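DNA polymerase sliding clamp C (Sulfolobus tokodaii, PDB 3AIZ) forms, together with related subunits, a ring around DNA that tethers the replicative polymerase and other DNA-processing proteins to their template. Local coordinates at residues C[15-18]-C[19-23]; C[69-72]-C[73-76]; C[133-136]-C[137-140]; C[166-170]-C[171-175]. All coordinates share one frame; numbering follows the deposited sequence.

Contact 1: C[15-18]-C[19-23]; sequences FRTL and EEFID. With SO4 (sulfate ion), chain G.
Ile22 places CG1 between its own backbone N and carbonyl carbon (chi1 58°), which turns the branch back over the preceding turn to 3.6 Å from Leu18 O. Phe21 instead sets its ring beside its backbone N (chi1 -61°), with the ring edge presented to the carbonyl oxygens of Thr17 and Leu18; CD1 is 3.4 Å from Thr17 O. Leu18 O is gripped twice. Phe21 N reaches Leu18 O at 2.8 Å from above the carbonyl plane, while Ile22 N, 2.9 Å from the same Leu18 O, makes a nearly straight bond. One residue earlier, Glu20 N donates to Thr17 O at 3.1 Å. The other flank carries charge. The Arg16 chain, bent at its third torsion, brings the edge of its guanidinium to a sulfate whose sulfur lies in the guanidinium plane. Arg16 NE bonds to sulfate O2 at 3.2 Å and Arg16 NH2 to sulfate O3 at 2.8 Å, with a weak further bond from NH2 to O2. The sulfate, probably from the crystallisation liquor, indicates that Arg16 can hold an anion here. Glu20 reaches the same side, but its OE2 forms a salt bridge with Lys207. Leu18 and Phe21 meanwhile rest on strand 45-52. Bonds to the third and fourth residue along, mixed in this way, are characteristic of an alpha helix giving way to a loop, here on a helix of the kind that lines the DNA channel in PCNA rings.

Contact 2: C[69-72]-C[73-76]; sequences VKLE and DFTD
Leu71 O is held by two groups of Thr75, the backbone N at 2.8 Å and OG1 at 2.9 Å, which reach it from opposite faces of the carbonyl plane. The hydroxyl can do this because it lies beside the backbone N (chi1 -63°), turned back along the helix, and the bond settles a polar group in a buried position. Next along, Asp76 N donates to Glu72 O at 2.8 Å. The Glu72 and Asp76 side chains run side by side in the same direction with carboxylate planes 82° apart; OE2 of Glu72 and OD2 of Asp76 come within 4.2 Å, a closeness that may raise the proton affinity of one of them. Lys70 probably eases this crowding of negative charge. Its extended chain brings CD to 3.4 Å from Asp73 OD2 and NZ to 3.5 Å from Glu72 OE1, the latter a salt bridge. Asp73 also makes a long, weak ion pair with Arg175 of a neighbouring PCNA2 subunit. On the buried side, Leu71 CD1 lies at the edge of the Phe74 ring, 4.4 Å from CD2, and that ring meets Phe15 edge to face. Lys70 at the N-cap, its carbonyl taking a weak bond from Phe74 N, marks the first turn of an alpha helix entered directly from a beta strand, within the N-terminal domain of the PCNA fold.

Contact 3: C[133-136]-C[137-140]; sequences KALT and VTFT
Thr140 OG1 hydrogen-bonds to the backbone oxygen Thr136 O at 2.7 Å. Thr140 N donates to Thr136 O as well, at 2.8 Å, arriving from the opposite face of the carbonyl plane, so a single acceptor is shared by the backbone and hydroxyl of one residue. Because the Thr140 hydroxyl stands between its backbone N and carbonyl carbon (chi1 53°), its methyl is left facing Thr136, and the two CG2 atoms meet at 3.8 Å. One residue before Thr136, Leu135 lies alongside Val137, CB to CG1 3.8 Å, and crosses Thr138, whose OG1 sits 3.4 Å from Leu135 CB. Leu135 occupies the N-cap position with an apolar side chain; its carbonyl oxygen accepts Phe139 N at 2.8 Å, almost in line with the C=O bond. Phe139 has CG anti to its own backbone N (chi1 177°), which carries the ring away from this turn and into the protein, against Val215, Ile217, Leu227 and Tyr229. Farther out, the Thr136 hydroxyl is engaged by the hydroxyl of Ser212, and Tyr229 packs on both Thr136 and Thr140. Arg209 covers Val137 and Thr140 from a loop. The backbone of Ala134 bonds to Val215 and that of Lys133 to Leu186 and Glu187, fixing the approach to the turn. Strand 130-135 thus runs between strands 214-220 and 187-190, and helix 136-149 leaves its end to lay its first turn across strands 214-220 and 223-231.

Contact 4: C[166-170]-C[171-175]; sequences SANSD and MGSST
Ser166 and Thr175 form the tight end of this hairpin, a non-hydrogen-bonded antiparallel pair whose hydroxyls OG and OG1 share a hydrogen bond of 2.7 Å. Both hydroxyls lie beside their own backbone N atoms, on the same sheet face as Asn168 and Ser173. Between these pairs, Ala167 and Ser174 form a hydrogen-bonded pair, with Ala167 N to Ser174 O at 2.9 Å and Ser174 N to Ala167 O at 3.3 Å. Asn168 OD1 comes 3.6 Å from Ser173 CB, while its ND2 is held by Thr155. Toward the tip the ladder slackens: Ser169 N bonds only weakly to Gly172 O, and the exposed side chains of Asp170 and Met171 lie side by side. Met171 has a positive phi (71°), which helps the chain reverse at the tip. Helix 136-149 packs on Ala167 and Ser174 through Ile149, while strand 153-159 bonds along strand 162-168. On the other flank, strand 172-178 pairs antiparallel with a strand of a neighbouring PCNA2 subunit, where Asn112 of that subunit takes the Ser173 hydroxyl, so that the sheet runs on across the interface.

Overall arrangement
Contacts 1 and 2 belong to the N-terminal domain and touch: Asp23 O receives Leu71 N at 2.8 Å, probably as a hydrogen bond, and Leu71 packs on the end of helix 8-18. The sulfate bound in contact 1 is about 5 Å from the Thr75 side chain, so contact 2 approaches, without touching, the anion that Arg16 holds. Contacts 3 and 4 lie in the C-terminal domain, their centres about 21 Å apart, joined through helix 136-149. Contacts 2 and 3 are on opposite sides of the chain's centre, about 27 Å between centres, yet reach the same antiparallel sheet, which spans both domains. Contacts 2 and 4, with centres about 35 Å apart, both meet a PCNA2 chain.

Contact 1: C[15-18]-C[19-23]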
ATOM      1  N   PHE C  15      -7.524  30.836  10.259  1.00 37.94           N
ATOM      2  CA  PHE C  15      -8.774  31.063   9.544  1.00 34.61           C
ATOM      3  C   PHE C  15      -9.306  29.779   8.919  1.00 36.20           C
ATOM      4  O   PHE C  15     -10.506  29.642   8.685  1.00 37.81           O
ATOM      5  CB  PHE C  15      -8.582  32.146   8.483  1.00 32.43           C
ATOM      6  CG  PHE C  15      -8.161  33.468   9.050  1.00 30.46           C
ATOM      7  CD1 PHE C  15      -6.834  33.712   9.359  1.00 30.55           C
ATOM      8  CD2 PHE C  15      -9.092  34.464   9.287  1.00 30.11           C
ATOM      9  CE1 PHE C  15      -6.445  34.925   9.889  1.00 32.68           C
ATOM     10  CE2 PHE C  15      -8.707  35.680   9.818  1.00 29.16           C
ATOM     11  CZ  PHE C  15      -7.383  35.911  10.118  1.00 30.19           C
ATOM     12  N   ARG C  16      -8.408  28.837   8.654  1.00 36.24           N
ATOM     13  CA  ARG C  16      -8.811  27.529   8.158  1.00 38.72           C
ATOM     14  C   ARG C  16      -9.485  26.737   9.276  1.00 39.89           C
ATOM     15  O   ARG C  16     -10.372  25.921   9.025  1.00 42.59           O
ATOM     16  CB  ARG C  16      -7.604  26.772   7.603  1.00 41.55           C
ATOM     17  CG  ARG C  16      -6.860  27.533   6.518  1.00 44.11           C
ATOM     18  CD  ARG C  16      -5.649  26.768   6.024  1.00 45.00           C
ATOM     19  NE  ARG C  16      -6.017  25.488   5.427  1.00 51.96           N
ATOM     20  CZ  ARG C  16      -5.154  24.661   4.850  1.00 51.45           C
ATOM     21  NH1 ARG C  16      -3.868  24.980   4.788  1.00 45.66           N
ATOM     22  NH2 ARG C  16      -5.575  23.515   4.332  1.00 51.56           N
ATOM     23  N   THR C  17      -9.064  26.991  10.511  1.00 37.14           N
ATOM     24  CA  THR C  17      -9.710  26.397  11.674  1.00 36.76           C
ATOM     25  C   THR C  17     -11.127  26.938  11.811  1.00 38.68           C
ATOM     26  O   THR C  17     -12.072  26.184  12.039  1.00 40.29           O
ATOM     27  CB  THR C  17      -8.943  26.701  12.977  1.00 35.81           C
ATOM     28  OG1 THR C  17      -7.641  26.107  12.924  1.00 38.81           O
ATOM     29  CG2 THR C  17      -9.694  26.144  14.174  1.00 33.66           C
ATOM     30  N   LEU C  18     -11.264  28.253  11.668  1.00 36.32           N
ATOM     31  CA  LEU C  18     -12.556  28.914  11.816  1.00 35.42           C
ATOM     32  C   LEU C  18     -13.582  28.435  10.791  1.00 37.26           C
ATOM     33  O   LEU C  18     -14.782  28.436  11.063  1.00 39.86           O
ATOM     34  CB  LEU C  18     -12.397  30.433  11.733  1.00 34.64           C
ATOM     35  CG  LEU C  18     -11.602  31.099  12.856  1.00 34.06           C
ATOM     36  CD1 LEU C  18     -11.451  32.589  12.597  1.00 31.64           C
ATOM     37  CD2 LEU C  18     -12.265  30.852  14.199  1.00 34.98           C
ATOM     38  N   GLU C  19     -13.110  28.028   9.616  1.00 36.77           N
ATOM     39  CA  GLU C  19     -14.001  27.523   8.575  1.00 40.33           C
ATOM     40  C   GLU C  19     -14.853  26.370   9.091  1.00 39.95           C
ATOM     41  O   GLU C  19     -15.984  26.172   8.647  1.00 37.26           O
ATOM     42  CB  GLU C  19     -13.207  27.066   7.351  1.00 42.42           C
ATOM     43  CG  GLU C  19     -12.809  28.181   6.404  1.00 43.14           C
ATOM     44  CD  GLU C  19     -12.086  27.662   5.174  1.00 50.72           C
ATOM     45  OE1 GLU C  19     -11.250  26.744   5.316  1.00 48.22           O
ATOM     46  OE2 GLU C  19     -12.353  28.176   4.066  1.00 52.89           O
ATOM     47  N   GLU C  20     -14.298  25.612  10.030  1.00 39.75           N
ATOM     48  CA  GLU C  20     -14.985  24.460  10.597  1.00 38.99           C
ATOM     49  C   GLU C  20     -16.190  24.879  11.434  1.00 37.99           C
ATOM     50  O   GLU C  20     -17.097  24.081  11.670  1.00 39.80           O
ATOM     51  CB  GLU C  20     -14.021  23.640  11.457  1.00 39.24           C
ATOM     52  CG  GLU C  20     -12.761  23.183  10.734  1.00 40.92           C
ATOM     53  CD  GLU C  20     -13.015  22.039   9.768  1.00 43.76           C
ATOM     54  OE1 GLU C  20     -14.160  21.545   9.707  1.00 41.29           O
ATOM     55  OE2 GLU C  20     -12.062  21.630   9.071  1.00 43.07           O
ATOM     56  N   PHE C  21     -16.200  26.133  11.875  1.00 36.35           N
ATOM     57  CA  PHE C  21     -17.230  26.606  12.794  1.00 38.67           C
ATOM     58  C   PHE C  21     -18.183  27.636  12.188  1.00 41.33           C
ATOM     59  O   PHE C  21     -19.397  27.545  12.370  1.00 42.54           O
ATOM     60  CB  PHE C  21     -16.588  27.174  14.062  1.00 37.31           C
ATOM     61  CG  PHE C  21     -15.770  26.175  14.824  1.00 37.43           C
ATOM     62  CD1 PHE C  21     -14.421  26.017  14.558  1.00 34.30           C
ATOM     63  CD2 PHE C  21     -16.354  25.385  15.801  1.00 34.79           C
ATOM     64  CE1 PHE C  21     -13.666  25.094  15.255  1.00 32.48           C
ATOM     65  CE2 PHE C  21     -15.604  24.459  16.502  1.00 33.70           C
ATOM     66  CZ  PHE C  21     -14.259  24.314  16.228  1.00 32.83           C
ATOM     67  N   ILE C  22     -17.637  28.614  11.472  1.00 40.99           N
ATOM     68  CA  ILE C  22     -18.449  29.716  10.967  1.00 41.20           C
ATOM     69  C   ILE C  22     -18.214  30.017   9.487  1.00 42.34           C
ATOM     70  O   ILE C  22     -17.173  29.672   8.929  1.00 40.07           O
ATOM     71  CB  ILE C  22     -18.221  30.994  11.792  1.00 38.23           C
ATOM     72  CG1 ILE C  22     -16.745  31.391  11.764  1.00 40.27           C
ATOM     73  CG2 ILE C  22     -18.676  30.784  13.225  1.00 36.60           C
ATOM     74  CD1 ILE C  22     -16.413  32.541  12.688  1.00 40.00           C
ATOM     75  N   ASP C  23     -19.194  30.667   8.865  1.00 45.39           N
ATOM     76  CA  ASP C  23     -19.127  31.004   7.445  1.00 46.91           C
ATOM     77  C   ASP C  23     -18.572  32.405   7.220  1.00 47.07           C
ATOM     78  O   ASP C  23     -17.715  32.613   6.360  1.00 50.76           O
ATOM     79  CB  ASP C  23     -20.510  30.888   6.801  1.00 48.02           C
ATOM     80  CG  ASP C  23     -21.002  29.456   6.729  1.00 60.14           C
ATOM     81  OD1 ASP C  23     -20.164  28.531   6.812  1.00 58.64           O
ATOM     82  OD2 ASP C  23     -22.227  29.256   6.583  1.00 64.89           O
TER
HETATM   83  S   SO4 G 247      -8.985  22.622   4.922  1.00 81.70           S
HETATM   84  O1  SO4 G 247      -9.929  22.402   6.015  1.00 71.76           O
HETATM   85  O2  SO4 G 247      -8.785  24.058   4.734  1.00 61.35           O
HETATM   86  O3  SO4 G 247      -7.709  21.988   5.248  1.00 65.12           O
HETATM   87  O4  SO4 G 247      -9.518  22.038   3.694  1.00 75.58           O

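Contact 2: C[69-72]-C[73-76]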
ATOM      1  N   VAL C  69     -16.162  39.489   6.208  1.00 39.11           N
ATOM      2  CA  VAL C  69     -15.856  38.882   4.920  1.00 44.21           C
ATOM      3  C   VAL C  69     -16.169  37.389   4.923  1.00 41.03           C
ATOM      4  O   VAL C  69     -15.927  36.700   5.912  1.00 44.53           O
ATOM      5  CB  VAL C  69     -14.376  39.092   4.539  1.00 44.56           C
ATOM      6  CG1 VAL C  69     -13.461  38.474   5.588  1.00 38.49           C
ATOM      7  CG2 VAL C  69     -14.090  38.511   3.164  1.00 45.73           C
ATOM      8  N   LYS C  70     -16.719  36.898   3.816  1.00 41.36           N
ATOM      9  CA  LYS C  70     -16.983  35.472   3.669  1.00 43.14           C
ATOM     10  C   LYS C  70     -15.684  34.694   3.860  1.00 43.38           C
ATOM     11  O   LYS C  70     -14.730  34.868   3.103  1.00 44.22           O
ATOM     12  CB  LYS C  70     -17.584  35.174   2.295  1.00 43.80           C
ATOM     13  CG  LYS C  70     -17.931  33.710   2.074  1.00 45.85           C
ATOM     14  CD  LYS C  70     -18.400  33.457   0.650  1.00 48.31           C
ATOM     15  CE  LYS C  70     -18.695  31.982   0.421  1.00 55.55           C
ATOM     16  NZ  LYS C  70     -19.028  31.692  -1.002  1.00 59.69           N
ATOM     17  N   LEU C  71     -15.654  33.838   4.875  1.00 39.19           N
ATOM     18  CA  LEU C  71     -14.425  33.154   5.265  1.00 39.09           C
ATOM     19  C   LEU C  71     -13.871  32.226   4.182  1.00 39.04           C
ATOM     20  O   LEU C  71     -12.658  32.074   4.054  1.00 37.96           O
ATOM     21  CB  LEU C  71     -14.639  32.383   6.569  1.00 38.34           C
ATOM     22  CG  LEU C  71     -13.384  31.867   7.273  1.00 37.84           C
ATOM     23  CD1 LEU C  71     -12.438  33.012   7.590  1.00 34.64           C
ATOM     24  CD2 LEU C  71     -13.758  31.117   8.537  1.00 40.10           C
ATOM     25  N   GLU C  72     -14.757  31.608   3.407  1.00 40.03           N
ATOM     26  CA  GLU C  72     -14.333  30.661   2.377  1.00 46.38           C
ATOM     27  C   GLU C  72     -13.438  31.313   1.320  1.00 46.32           C
ATOM     28  O   GLU C  72     -12.379  30.787   0.979  1.00 41.78           O
ATOM     29  CB  GLU C  72     -15.544  30.012   1.704  1.00 49.71           C
ATOM     30  CG  GLU C  72     -15.177  29.001   0.628  1.00 54.61           C
ATOM     31  CD  GLU C  72     -16.383  28.503  -0.145  1.00 67.05           C
ATOM     32  OE1 GLU C  72     -17.523  28.793   0.277  1.00 66.13           O
ATOM     33  OE2 GLU C  72     -16.190  27.821  -1.175  1.00 70.93           O
ATOM     34  N   ASP C  73     -13.875  32.455   0.801  1.00 44.17           N
ATOM     35  CA  ASP C  73     -13.112  33.178  -0.206  1.00 42.21           C
ATOM     36  C   ASP C  73     -11.797  33.683   0.370  1.00 41.43           C
ATOM     37  O   ASP C  73     -10.757  33.626  -0.286  1.00 43.53           O
ATOM     38  CB  ASP C  73     -13.927  34.350  -0.750  1.00 42.90           C
ATOM     39  CG  ASP C  73     -15.175  33.901  -1.476  1.00 47.40           C
ATOM     40  OD1 ASP C  73     -15.187  32.758  -1.982  1.00 47.72           O
ATOM     41  OD2 ASP C  73     -16.140  34.690  -1.543  1.00 48.76           O
ATOM     42  N   PHE C  74     -11.857  34.179   1.601  1.00 39.37           N
ATOM     43  CA  PHE C  74     -10.679  34.705   2.277  1.00 39.94           C
ATOM     44  C   PHE C  74      -9.668  33.598   2.552  1.00 39.66           C
ATOM     45  O   PHE C  74      -8.460  33.822   2.503  1.00 39.03           O
ATOM     46  CB  PHE C  74     -11.082  35.391   3.584  1.00 38.13           C
ATOM     47  CG  PHE C  74      -9.936  36.024   4.317  1.00 35.99           C
ATOM     48  CD1 PHE C  74      -9.269  37.111   3.780  1.00 38.96           C
ATOM     49  CD2 PHE C  74      -9.534  35.541   5.550  1.00 35.38           C
ATOM     50  CE1 PHE C  74      -8.216  37.700   4.456  1.00 40.02           C
ATOM     51  CE2 PHE C  74      -8.483  36.125   6.231  1.00 36.72           C
ATOM     52  CZ  PHE C  74      -7.824  37.207   5.683  1.00 37.88           C
ATOM     53  N   THR C  75     -10.171  32.402   2.835  1.00 38.66           N
ATOM     54  CA  THR C  75      -9.310  31.259   3.108  1.00 40.73           C
ATOM     55  C   THR C  75      -8.809  30.627   1.810  1.00 41.75           C
ATOM     56  O   THR C  75      -7.722  30.051   1.770  1.00 40.59           O
ATOM     57  CB  THR C  75     -10.034  30.202   3.967  1.00 42.01           C
ATOM     58  OG1 THR C  75     -10.359  30.767   5.243  1.00 38.17           O
ATOM     59  CG2 THR C  75      -9.153  28.984   4.177  1.00 45.54           C
ATOM     60  N   ASP C  76      -9.602  30.746   0.749  1.00 42.68           N
ATOM     61  CA  ASP C  76      -9.204  30.235  -0.559  1.00 43.14           C
ATOM     62  C   ASP C  76      -7.919  30.893  -1.053  1.00 41.44           C
ATOM     63  O   ASP C  76      -7.112  30.258  -1.730  1.00 44.13           O
ATOM     64  CB  ASP C  76     -10.323  30.427  -1.589  1.00 45.02           C
ATOM     65  CG  ASP C  76     -11.326  29.284  -1.585  1.00 47.57           C
ATOM     66  OD1 ASP C  76     -11.038  28.238  -0.966  1.00 50.79           O
ATOM     67  OD2 ASP C  76     -12.399  29.431  -2.208  1.00 46.05           O
TER

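Contact 3: C[133-136]-C[137-140]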
ATOM      1  N   LYS C 133      -1.898  22.689  30.847  1.00 37.06           N
ATOM      2  CA  LYS C 133      -1.176  23.256  29.718  1.00 35.64           C
ATOM      3  C   LYS C 133      -0.435  22.142  28.990  1.00 39.22           C
ATOM      4  O   LYS C 133       0.022  21.183  29.611  1.00 38.86           O
ATOM      5  CB  LYS C 133      -0.197  24.324  30.203  1.00 38.26           C
ATOM      6  CG  LYS C 133       0.447  25.148  29.101  1.00 40.38           C
ATOM      7  CD  LYS C 133       1.334  26.233  29.693  1.00 44.36           C
ATOM      8  CE  LYS C 133       1.968  27.092  28.613  1.00 47.76           C
ATOM      9  NZ  LYS C 133       2.821  28.165  29.197  1.00 53.00           N
ATOM     10  N   ALA C 134      -0.322  22.264  27.672  1.00 39.86           N
ATOM     11  CA  ALA C 134       0.328  21.234  26.870  1.00 38.53           C
ATOM     12  C   ALA C 134       0.805  21.787  25.537  1.00 39.29           C
ATOM     13  O   ALA C 134       0.341  22.837  25.092  1.00 36.33           O
ATOM     14  CB  ALA C 134      -0.622  20.066  26.645  1.00 36.63           C
ATOM     15  N   LEU C 135       1.737  21.079  24.905  1.00 43.40           N
ATOM     16  CA  LEU C 135       2.183  21.432  23.563  1.00 38.59           C
ATOM     17  C   LEU C 135       1.027  21.307  22.583  1.00 38.12           C
ATOM     18  O   LEU C 135       0.353  20.276  22.536  1.00 34.99           O
ATOM     19  CB  LEU C 135       3.328  20.526  23.114  1.00 39.33           C
ATOM     20  CG  LEU C 135       4.744  20.917  23.530  1.00 48.20           C
ATOM     21  CD1 LEU C 135       5.737  19.938  22.935  1.00 56.75           C
ATOM     22  CD2 LEU C 135       5.059  22.333  23.084  1.00 45.08           C
ATOM     23  N   THR C 136       0.800  22.357  21.803  1.00 35.75           N
ATOM     24  CA  THR C 136      -0.270  22.342  20.815  1.00 36.25           C
ATOM     25  C   THR C 136      -0.092  21.168  19.860  1.00 35.02           C
ATOM     26  O   THR C 136      -1.059  20.507  19.487  1.00 34.69           O
ATOM     27  CB  THR C 136      -0.325  23.654  20.018  1.00 35.55           C
ATOM     28  OG1 THR C 136      -0.542  24.749  20.916  1.00 32.20           O
ATOM     29  CG2 THR C 136      -1.452  23.610  18.996  1.00 32.53           C
ATOM     30  N   VAL C 137       1.152  20.906  19.475  1.00 35.45           N
ATOM     31  CA  VAL C 137       1.450  19.791  18.586  1.00 37.50           C
ATOM     32  C   VAL C 137       1.078  18.460  19.236  1.00 36.27           C
ATOM     33  O   VAL C 137       0.417  17.624  18.622  1.00 39.25           O
ATOM     34  CB  VAL C 137       2.933  19.779  18.157  1.00 37.88           C
ATOM     35  CG1 VAL C 137       3.842  19.970  19.362  1.00 44.71           C
ATOM     36  CG2 VAL C 137       3.264  18.490  17.424  1.00 35.17           C
ATOM     37  N   THR C 138       1.496  18.273  20.484  1.00 36.10           N
ATOM     38  CA  THR C 138       1.177  17.054  21.219  1.00 34.82           C
ATOM     39  C   THR C 138      -0.330  16.891  21.372  1.00 35.75           C
ATOM     40  O   THR C 138      -0.867  15.795  21.203  1.00 34.54           O
ATOM     41  CB  THR C 138       1.819  17.056  22.618  1.00 38.56           C
ATOM     42  OG1 THR C 138       3.238  17.214  22.501  1.00 44.28           O
ATOM     43  CG2 THR C 138       1.515  15.755  23.344  1.00 38.02           C
ATOM     44  N   PHE C 139      -1.010  17.987  21.687  1.00 34.60           N
ATOM     45  CA  PHE C 139      -2.448  17.953  21.919  1.00 34.77           C
ATOM     46  C   PHE C 139      -3.231  17.698  20.637  1.00 34.74           C
ATOM     47  O   PHE C 139      -4.114  16.842  20.602  1.00 32.79           O
ATOM     48  CB  PHE C 139      -2.923  19.252  22.575  1.00 34.71           C
ATOM     49  CG  PHE C 139      -4.410  19.316  22.777  1.00 33.25           C
ATOM     50  CD1 PHE C 139      -5.022  18.563  23.765  1.00 31.08           C
ATOM     51  CD2 PHE C 139      -5.197  20.130  21.979  1.00 33.40           C
ATOM     52  CE1 PHE C 139      -6.390  18.619  23.951  1.00 29.98           C
ATOM     53  CE2 PHE C 139      -6.567  20.191  22.162  1.00 31.27           C
ATOM     54  CZ  PHE C 139      -7.163  19.434  23.149  1.00 29.11           C
ATOM     55  N   THR C 140      -2.904  18.444  19.586  1.00 34.50           N
ATOM     56  CA  THR C 140      -3.596  18.305  18.309  1.00 35.27           C
ATOM     57  C   THR C 140      -3.432  16.902  17.724  1.00 38.99           C
ATOM     58  O   THR C 140      -4.392  16.326  17.212  1.00 38.31           O
ATOM     59  CB  THR C 140      -3.139  19.367  17.288  1.00 36.11           C
ATOM     60  OG1 THR C 140      -1.711  19.345  17.171  1.00 36.75           O
ATOM     61  CG2 THR C 140      -3.587  20.753  17.727  1.00 31.91           C
TER

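Contact 4: C[166-170]-C[171-175]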
ATOM      1  N   SER C 166     -11.501  10.589  26.670  1.00 33.35           N
ATOM      2  CA  SER C 166     -12.176   9.369  26.249  1.00 30.91           C
ATOM      3  C   SER C 166     -13.076   9.614  25.045  1.00 33.14           C
ATOM      4  O   SER C 166     -14.128  10.240  25.163  1.00 34.56           O
ATOM      5  CB  SER C 166     -12.998   8.787  27.401  1.00 34.39           C
ATOM      6  OG  SER C 166     -12.172   8.467  28.505  1.00 34.24           O
ATOM      7  N   ALA C 167     -12.653   9.117  23.887  1.00 35.86           N
ATOM      8  CA  ALA C 167     -13.468   9.185  22.682  1.00 35.80           C
ATOM      9  C   ALA C 167     -14.661   8.244  22.811  1.00 35.04           C
ATOM     10  O   ALA C 167     -14.550   7.047  22.552  1.00 38.06           O
ATOM     11  CB  ALA C 167     -12.638   8.829  21.461  1.00 35.08           C
ATOM     12  N   ASN C 168     -15.799   8.793  23.217  1.00 36.16           N
ATOM     13  CA  ASN C 168     -16.989   7.995  23.484  1.00 38.37           C
ATOM     14  C   ASN C 168     -17.751   7.602  22.228  1.00 44.73           C
ATOM     15  O   ASN C 168     -18.515   8.394  21.679  1.00 46.33           O
ATOM     16  CB  ASN C 168     -17.924   8.738  24.435  1.00 37.77           C
ATOM     17  CG  ASN C 168     -17.241   9.136  25.720  1.00 39.15           C
ATOM     18  OD1 ASN C 168     -16.660   8.299  26.413  1.00 39.14           O
ATOM     19  ND2 ASN C 168     -17.304  10.421  26.048  1.00 38.39           N
ATOM     20  N   SER C 169     -17.541   6.370  21.781  1.00 53.50           N
ATOM     21  CA  SER C 169     -18.289   5.830  20.658  1.00 50.50           C
ATOM     22  C   SER C 169     -19.657   5.384  21.149  1.00 54.96           C
ATOM     23  O   SER C 169     -20.170   5.904  22.140  1.00 57.85           O
ATOM     24  CB  SER C 169     -17.537   4.652  20.043  1.00 55.44           C
ATOM     25  OG  SER C 169     -16.185   4.995  19.788  1.00 58.36           O
ATOM     26  N   ASP C 170     -20.251   4.418  20.461  1.00 60.67           N
ATOM     27  CA  ASP C 170     -21.537   3.883  20.883  1.00 66.96           C
ATOM     28  C   ASP C 170     -21.342   2.573  21.641  1.00 70.85           C
ATOM     29  O   ASP C 170     -20.845   1.591  21.083  1.00 68.91           O
ATOM     30  CB  ASP C 170     -22.456   3.674  19.678  1.00 71.60           C
ATOM     31  CG  ASP C 170     -23.893   3.422  20.082  1.00 76.67           C
ATOM     32  OD1 ASP C 170     -24.205   3.556  21.285  1.00 74.07           O
ATOM     33  OD2 ASP C 170     -24.713   3.096  19.197  1.00 80.21           O
ATOM     34  N   MET C 171     -21.727   2.573  22.915  1.00 65.53           N
ATOM     35  CA  MET C 171     -21.591   1.400  23.776  1.00 60.90           C
ATOM     36  C   MET C 171     -20.136   1.099  24.140  1.00 55.62           C
ATOM     37  O   MET C 171     -19.848   0.086  24.772  1.00 55.17           O
ATOM     38  CB  MET C 171     -22.239   0.169  23.132  1.00 60.97           C
ATOM     39  CG  MET C 171     -23.745   0.275  22.920  1.00 70.11           C
ATOM     40  SD  MET C 171     -24.729  -0.048  24.401  1.00 75.38           S
ATOM     41  CE  MET C 171     -24.526   1.482  25.313  1.00 67.30           C
ATOM     42  N   GLY C 172     -19.226   1.983  23.743  1.00 53.21           N
ATOM     43  CA  GLY C 172     -17.814   1.801  24.034  1.00 48.60           C
ATOM     44  C   GLY C 172     -17.032   3.097  23.951  1.00 47.60           C
ATOM     45  O   GLY C 172     -17.591   4.145  23.630  1.00 52.26           O
ATOM     46  N   SER C 173     -15.735   3.029  24.240  1.00 40.23           N
ATOM     47  CA  SER C 173     -14.881   4.212  24.196  1.00 40.13           C
ATOM     48  C   SER C 173     -13.396   3.861  24.248  1.00 36.66           C
ATOM     49  O   SER C 173     -13.019   2.772  24.680  1.00 37.76           O
ATOM     50  CB  SER C 173     -15.226   5.164  25.343  1.00 40.26           C
ATOM     51  OG  SER C 173     -14.930   4.576  26.598  1.00 39.86           O
ATOM     52  N   SER C 174     -12.562   4.794  23.803  1.00 34.33           N
ATOM     53  CA  SER C 174     -11.114   4.643  23.880  1.00 34.31           C
ATOM     54  C   SER C 174     -10.508   5.861  24.568  1.00 31.88           C
ATOM     55  O   SER C 174     -10.766   6.996  24.175  1.00 32.27           O
ATOM     56  CB  SER C 174     -10.511   4.465  22.485  1.00 36.65           C
ATOM     57  OG  SER C 174     -10.980   3.274  21.873  1.00 40.35           O
ATOM     58  N   THR C 175      -9.699   5.620  25.593  1.00 34.24           N
ATOM     59  CA  THR C 175      -9.163   6.698  26.415  1.00 31.61           C
ATOM     60  C   THR C 175      -7.669   6.904  26.204  1.00 30.07           C
ATOM     61  O   THR C 175      -6.921   5.949  26.001  1.00 32.53           O
ATOM     62  CB  THR C 175      -9.416   6.433  27.911  1.00 31.32           C
ATOM     63  OG1 THR C 175     -10.811   6.191  28.127  1.00 34.35           O
ATOM     64  CG2 THR C 175      -8.971   7.620  28.749  1.00 31.82           C
TER